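Long-range contacts in E1 (Kluyveromyces marxianus, PDB 3VX6), which activates, as an E1-like enzyme, ATG12 for conjugation to ATG5 and ATG8 for conjugation to phosphatidylethanolamine in autophagy: residues M142-S147 and V214-T220; N87-F92 and M125-A129. All coordinates share one frame; numbering follows the deposited sequence.

Interaction 1 of 2, residues M142-S147 and V214-T220; sequences MPSFQS and VTKNILT
N217 grips the backbone of the 142-147 segment with both ends of its amide. N217 ND2 donates to P143 O at 3.0 Å. The bond is nearly straight (168°), and the acceptor lies in the amide plane. N217 OD1 accepts from F145 N at 3.2 Å. That donor sits above the plane of the side-chain carbonyl and the bond is more bent. One helix side chain thus bonds to two backbone groups, at P143 and F145.

The amide is also stacked against the F145 ring, the two planes 24° apart. N217 CA adds a CH-pi contact over the ring face, 3.8 Å from the F145 centroid. F145 holds CG between its backbone N and carbonyl carbon (chi1 51°), which lays the ring over N217. T220 CG2 meets the ring at its edge, 3.7 Å from F145 CD2. With an alanine here in place of N217, F145 N and P143 O would probably lose these partners and the F145 ring its stacked amide.

Further out, K216 CD and CE lie against Q146 OE1, and K216 CD also touches S144 OG. Q146 NE2 donates to A150 O. T220 OG1 donates to K216 O at 2.8 Å. K216 O also accepts from T220 N. V214 CG2 packs against M142 CG.

Further hydrogen bonds hold the polar ends: N217 ND2 also donates to I120 O, and S144 OG bonds A213 O. Helix 97-114 packs on P143 and F145 through L108. Y152 of strand 151-159 touches K216 and T220, and strand 198-202 meets V214 through F201.

Interaction 2 of 2, residues N87-F92 and M125-A129; sequences NTIELF and MISFA
T88, whose backbone lies on the F128 ring, accepts a bond from L91 N through OG1 at 2.9 Å, with an N-H...O angle of 163°. This is an N-cap. T88 O accepts from F92 N, so its side chain and its carbonyl both bond into the first turn of helix 89-94. The helix opens the connection of a beta-alpha-beta crossover: it follows strand 78-86, and the chain returns through helix 97-114 to strand 123-130, the parallel neighbour of 78-86.

Across the contact the packing is aromatic and apolar. F128 has CG anti to its backbone N (chi1 173°), which carries the ring from the strand to the start of the helix. One face of the ring is covered by backbone. T88 C lies toward its rim, and N87 O comes in at the edge. The I89 side chain crosses the ring at about a right angle, with I89 CB and CD1 against F128 CE1 and CD1.

F92 CB packs on F128 CB at 3.8 Å, while its ring reaches back along the strand past S127 to I126. F92 CE1 touches I126 CG1 at 3.8 Å, and I126 O stands at the ring edge. K97 makes a cation-pi contact with F92 and donates to its carbonyl. F86 packs on F92 and I126. I89 N sits over the centre of the F128 ring, 3.2 Å above its plane.

The two contacts follow each other along the chain, with interaction 2 closing before interaction 1 opens. Their centres are 26 Å apart and their nearest atoms about 7 Å apart, so they do not touch. They share a sheet: strand 123-130 of interaction 2 pairs antiparallel with strand 135-144, which runs into interaction 1. Helix 97-114 also connects them. Its K97 meets F92 in interaction 2, and its L108 meets P143 and F145 in interaction 1. Interaction 1 is buried, 9 Å from the centre of the chain, and joins polar bonds to stacking. Interaction 2 lies 22 Å out and rests on aromatic packing. Both are structural contacts within the N-terminal region of the enzyme.

Interaction 1 of 2, residues M142-S147 and V214-T220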
loop_
_atom_site.group_PDB
_atom_site.type_symbol
_atom_site.label_atom_id
_atom_site.label_comp_id
_atom_site.label_asym_id
_atom_site.label_seq_id
_atom_site.Cartn_x
_atom_site.Cartn_y
_atom_site.Cartn_z
ATOM N N MET A 142 -1.413 0.339 5.594
ATOM C CA MET A 142 -0.982 0.701 4.256
ATOM C C MET A 142 -1.903 1.890 4.018
ATOM O O MET A 142 -3.069 1.715 3.679
ATOM C CB MET A 142 -1.272 -0.430 3.276
ATOM C CG MET A 142 -0.728 -0.170 1.893
ATOM S SD MET A 142 -1.047 -1.554 0.843
ATOM C CE MET A 142 0.476 -2.487 0.956
ATOM N N PRO A 143 -1.393 3.115 4.224
ATOM C CA PRO A 143 -2.191 4.320 4.045
ATOM C C PRO A 143 -3.002 4.389 2.781
ATOM O O PRO A 143 -2.507 4.197 1.671
ATOM C CB PRO A 143 -1.162 5.434 4.151
ATOM C CG PRO A 143 -0.196 4.876 5.086
ATOM C CD PRO A 143 -0.008 3.491 4.516
ATOM N N SER A 144 -4.279 4.652 3.006
ATOM C CA SER A 144 -5.285 4.787 1.976
ATOM C C SER A 144 -5.917 6.149 2.254
ATOM O O SER A 144 -6.707 6.307 3.182
ATOM C CB SER A 144 -6.320 3.672 2.117
ATOM O OG SER A 144 -7.484 3.985 1.377
ATOM N N PHE A 145 -5.547 7.142 1.459
ATOM C CA PHE A 145 -6.079 8.476 1.654
ATOM C C PHE A 145 -7.056 8.872 0.571
ATOM O O PHE A 145 -7.109 8.267 -0.499
ATOM C CB PHE A 145 -4.949 9.488 1.688
ATOM C CG PHE A 145 -4.012 9.367 0.532
ATOM C CD1 PHE A 145 -2.944 8.473 0.576
ATOM C CD2 PHE A 145 -4.194 10.145 -0.609
ATOM C CE1 PHE A 145 -2.071 8.364 -0.500
ATOM C CE2 PHE A 145 -3.332 10.042 -1.682
ATOM C CZ PHE A 145 -2.268 9.154 -1.633
ATOM N N GLN A 146 -7.815 9.918 0.871
ATOM C CA GLN A 146 -8.821 10.455 -0.026
ATOM C C GLN A 146 -9.314 11.776 0.542
ATOM O O GLN A 146 -9.051 12.106 1.696
ATOM C CB GLN A 146 -9.996 9.499 -0.111
ATOM C CG GLN A 146 -10.692 9.307 1.215
ATOM C CD GLN A 146 -12.043 8.677 1.055
ATOM O OE1 GLN A 146 -12.159 7.496 0.732
ATOM N NE2 GLN A 146 -13.085 9.465 1.268
ATOM N N SER A 147 -10.035 12.538 -0.271
ATOM C CA SER A 147 -10.589 13.798 0.191
ATOM C C SER A 147 -11.682 13.465 1.208
ATOM O O SER A 147 -12.416 12.489 1.048
ATOM C CB SER A 147 -11.183 14.570 -0.988
ATOM O OG SER A 147 -11.898 15.711 -0.542
ATOM N N VAL A 214 -5.913 0.982 -1.533
ATOM C CA VAL A 214 -4.796 1.822 -1.966
ATOM C C VAL A 214 -5.080 2.550 -3.288
ATOM O O VAL A 214 -4.382 3.485 -3.668
ATOM C CB VAL A 214 -3.513 0.973 -2.072
ATOM C CG1 VAL A 214 -3.388 0.377 -3.463
ATOM C CG2 VAL A 214 -2.322 1.800 -1.671
ATOM N N THR A 215 -6.126 2.113 -3.979
ATOM C CA THR A 215 -6.543 2.741 -5.228
ATOM C C THR A 215 -6.955 4.209 -5.021
ATOM O O THR A 215 -6.885 5.037 -5.945
ATOM C CB THR A 215 -7.755 2.010 -5.840
ATOM O OG1 THR A 215 -7.478 0.609 -5.953
ATOM C CG2 THR A 215 -8.071 2.567 -7.226
ATOM N N LYS A 216 -7.407 4.517 -3.809
ATOM C CA LYS A 216 -7.832 5.860 -3.477
ATOM C C LYS A 216 -6.696 6.821 -3.637
ATOM O O LYS A 216 -6.892 7.968 -4.020
ATOM C CB LYS A 216 -8.315 5.900 -2.043
ATOM C CG LYS A 216 -9.668 5.231 -1.804
ATOM C CD LYS A 216 -10.068 5.325 -0.323
ATOM C CE LYS A 216 -11.413 4.673 -0.088
ATOM N NZ LYS A 216 -11.347 4.118 1.306
ATOM N N ASN A 217 -5.518 6.339 -3.267
ATOM C CA ASN A 217 -4.289 7.094 -3.399
ATOM C C ASN A 217 -4.197 7.536 -4.869
ATOM O O ASN A 217 -4.186 8.730 -5.173
ATOM C CB ASN A 217 -3.106 6.190 -3.034
ATOM C CG ASN A 217 -3.216 5.627 -1.629
ATOM O OD1 ASN A 217 -4.296 5.628 -1.030
ATOM N ND2 ASN A 217 -2.103 5.144 -1.097
ATOM N N ILE A 218 -4.161 6.565 -5.780
ATOM C CA ILE A 218 -4.068 6.872 -7.203
ATOM C C ILE A 218 -5.102 7.930 -7.576
ATOM O O ILE A 218 -4.758 8.999 -8.096
ATOM C CB ILE A 218 -4.286 5.605 -8.065
ATOM C CG1 ILE A 218 -3.233 4.543 -7.696
ATOM C CG2 ILE A 218 -4.244 5.974 -9.546
ATOM C CD1 ILE A 218 -3.474 3.168 -8.292
ATOM N N LEU A 219 -6.363 7.643 -7.276
ATOM C CA LEU A 219 -7.430 8.584 -7.573
ATOM C C LEU A 219 -7.167 9.960 -6.995
ATOM O O LEU A 219 -7.183 10.952 -7.702
ATOM C CB LEU A 219 -8.752 8.059 -7.036
ATOM C CG LEU A 219 -9.185 6.820 -7.799
ATOM C CD1 LEU A 219 -10.307 6.117 -7.067
ATOM C CD2 LEU A 219 -9.604 7.240 -9.196
ATOM N N THR A 220 -6.920 10.020 -5.701
ATOM C CA THR A 220 -6.679 11.296 -5.062
ATOM C C THR A 220 -5.532 12.067 -5.726
ATOM O O THR A 220 -5.630 13.270 -5.980
ATOM C CB THR A 220 -6.386 11.082 -3.567
ATOM O OG1 THR A 220 -7.536 10.505 -2.943
ATOM C CG2 THR A 220 -6.049 12.394 -2.887
#

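Interaction 2 of 2, residues N87-F92 and M125-A129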
loop_
_atom_site.group_PDB
_atom_site.type_symbol
_atom_site.label_atom_id
_atom_site.label_comp_id
_atom_site.label_asym_id
_atom_site.label_seq_id
_atom_site.Cartn_x
_atom_site.Cartn_y
_atom_site.Cartn_z
ATOM N N ASN A 87 9.271 1.971 21.934
ATOM C CA ASN A 87 10.092 1.392 22.985
ATOM C C ASN A 87 9.302 0.955 24.203
ATOM O O ASN A 87 9.779 0.148 24.998
ATOM C CB ASN A 87 11.199 2.378 23.391
ATOM C CG ASN A 87 10.698 3.821 23.513
ATOM O OD1 ASN A 87 9.545 4.138 23.179
ATOM N ND2 ASN A 87 11.576 4.707 23.979
ATOM N N THR A 88 8.094 1.476 24.356
ATOM C CA THR A 88 7.290 1.089 25.498
ATOM C C THR A 88 5.880 0.770 25.048
ATOM O O THR A 88 5.402 1.324 24.055
ATOM C CB THR A 88 7.233 2.202 26.580
ATOM O OG1 THR A 88 6.090 3.038 26.360
ATOM C CG2 THR A 88 8.493 3.050 26.538
ATOM N N ILE A 89 5.225 -0.131 25.780
ATOM C CA ILE A 89 3.859 -0.542 25.468
ATOM C C ILE A 89 2.906 0.650 25.560
ATOM O O ILE A 89 1.958 0.755 24.793
ATOM C CB ILE A 89 3.374 -1.655 26.441
ATOM C CG1 ILE A 89 2.032 -2.229 25.979
ATOM C CG2 ILE A 89 3.193 -1.090 27.839
ATOM C CD1 ILE A 89 2.127 -3.183 24.815
ATOM N N GLU A 90 3.161 1.551 26.500
ATOM C CA GLU A 90 2.310 2.721 26.673
ATOM C C GLU A 90 2.444 3.675 25.497
ATOM O O GLU A 90 1.452 4.242 25.041
ATOM C CB GLU A 90 2.643 3.444 27.979
ATOM C CG GLU A 90 2.328 2.636 29.226
ATOM C CD GLU A 90 3.537 1.895 29.785
ATOM O OE1 GLU A 90 4.408 1.447 29.004
ATOM O OE2 GLU A 90 3.606 1.743 31.025
ATOM N N LEU A 91 3.669 3.857 25.008
ATOM C CA LEU A 91 3.899 4.725 23.863
ATOM C C LEU A 91 3.202 4.133 22.651
ATOM O O LEU A 91 2.653 4.845 21.805
ATOM C CB LEU A 91 5.395 4.872 23.604
ATOM C CG LEU A 91 5.968 5.862 24.613
ATOM C CD1 LEU A 91 7.422 6.207 24.308
ATOM C CD2 LEU A 91 5.095 7.111 24.570
ATOM N N PHE A 92 3.232 2.809 22.584
ATOM C CA PHE A 92 2.591 2.071 21.512
ATOM C C PHE A 92 1.084 2.244 21.668
ATOM O O PHE A 92 0.390 2.571 20.715
ATOM C CB PHE A 92 2.977 0.595 21.608
ATOM C CG PHE A 92 2.330 -0.265 20.574
ATOM C CD1 PHE A 92 2.846 -0.332 19.277
ATOM C CD2 PHE A 92 1.194 -1.001 20.887
ATOM C CE1 PHE A 92 2.239 -1.125 18.303
ATOM C CE2 PHE A 92 0.579 -1.794 19.924
ATOM C CZ PHE A 92 1.106 -1.856 18.625
ATOM N N MET A 125 4.434 0.092 9.762
ATOM C CA MET A 125 4.125 -0.779 10.870
ATOM C C MET A 125 4.572 -0.121 12.153
ATOM O O MET A 125 5.658 0.419 12.214
ATOM C CB MET A 125 4.851 -2.116 10.693
ATOM C CG MET A 125 4.570 -3.119 11.784
ATOM S SD MET A 125 5.475 -4.652 11.542
ATOM C CE MET A 125 5.961 -4.977 13.232
ATOM N N ILE A 126 3.715 -0.108 13.158
ATOM C CA ILE A 126 4.129 0.432 14.437
ATOM C C ILE A 126 4.156 -0.816 15.291
ATOM O O ILE A 126 3.382 -1.749 15.069
ATOM C CB ILE A 126 3.147 1.465 15.033
ATOM C CG1 ILE A 126 1.726 0.893 15.081
ATOM C CG2 ILE A 126 3.250 2.772 14.245
ATOM C CD1 ILE A 126 0.719 1.762 15.833
ATOM N N SER A 127 5.063 -0.866 16.247
ATOM C CA SER A 127 5.147 -2.053 17.067
ATOM C C SER A 127 5.814 -1.782 18.386
ATOM O O SER A 127 6.349 -0.704 18.635
ATOM C CB SER A 127 5.922 -3.156 16.329
ATOM O OG SER A 127 7.269 -2.781 16.063
ATOM N N PHE A 128 5.739 -2.783 19.241
ATOM C CA PHE A 128 6.361 -2.741 20.534
ATOM C C PHE A 128 6.851 -4.143 20.725
ATOM O O PHE A 128 6.058 -5.084 20.841
ATOM C CB PHE A 128 5.379 -2.409 21.644
ATOM C CG PHE A 128 5.983 -2.535 23.009
ATOM C CD1 PHE A 128 5.363 -3.296 23.997
ATOM C CD2 PHE A 128 7.203 -1.921 23.296
ATOM C CE1 PHE A 128 5.945 -3.443 25.245
ATOM C CE2 PHE A 128 7.790 -2.064 24.539
ATOM C CZ PHE A 128 7.158 -2.828 25.519
ATOM N N ALA A 129 8.164 -4.290 20.707
ATOM C CA ALA A 129 8.761 -5.589 20.896
ATOM C C ALA A 129 9.124 -5.642 22.364
ATOM O O ALA A 129 10.058 -4.967 22.811
ATOM C CB ALA A 129 9.996 -5.737 20.025
#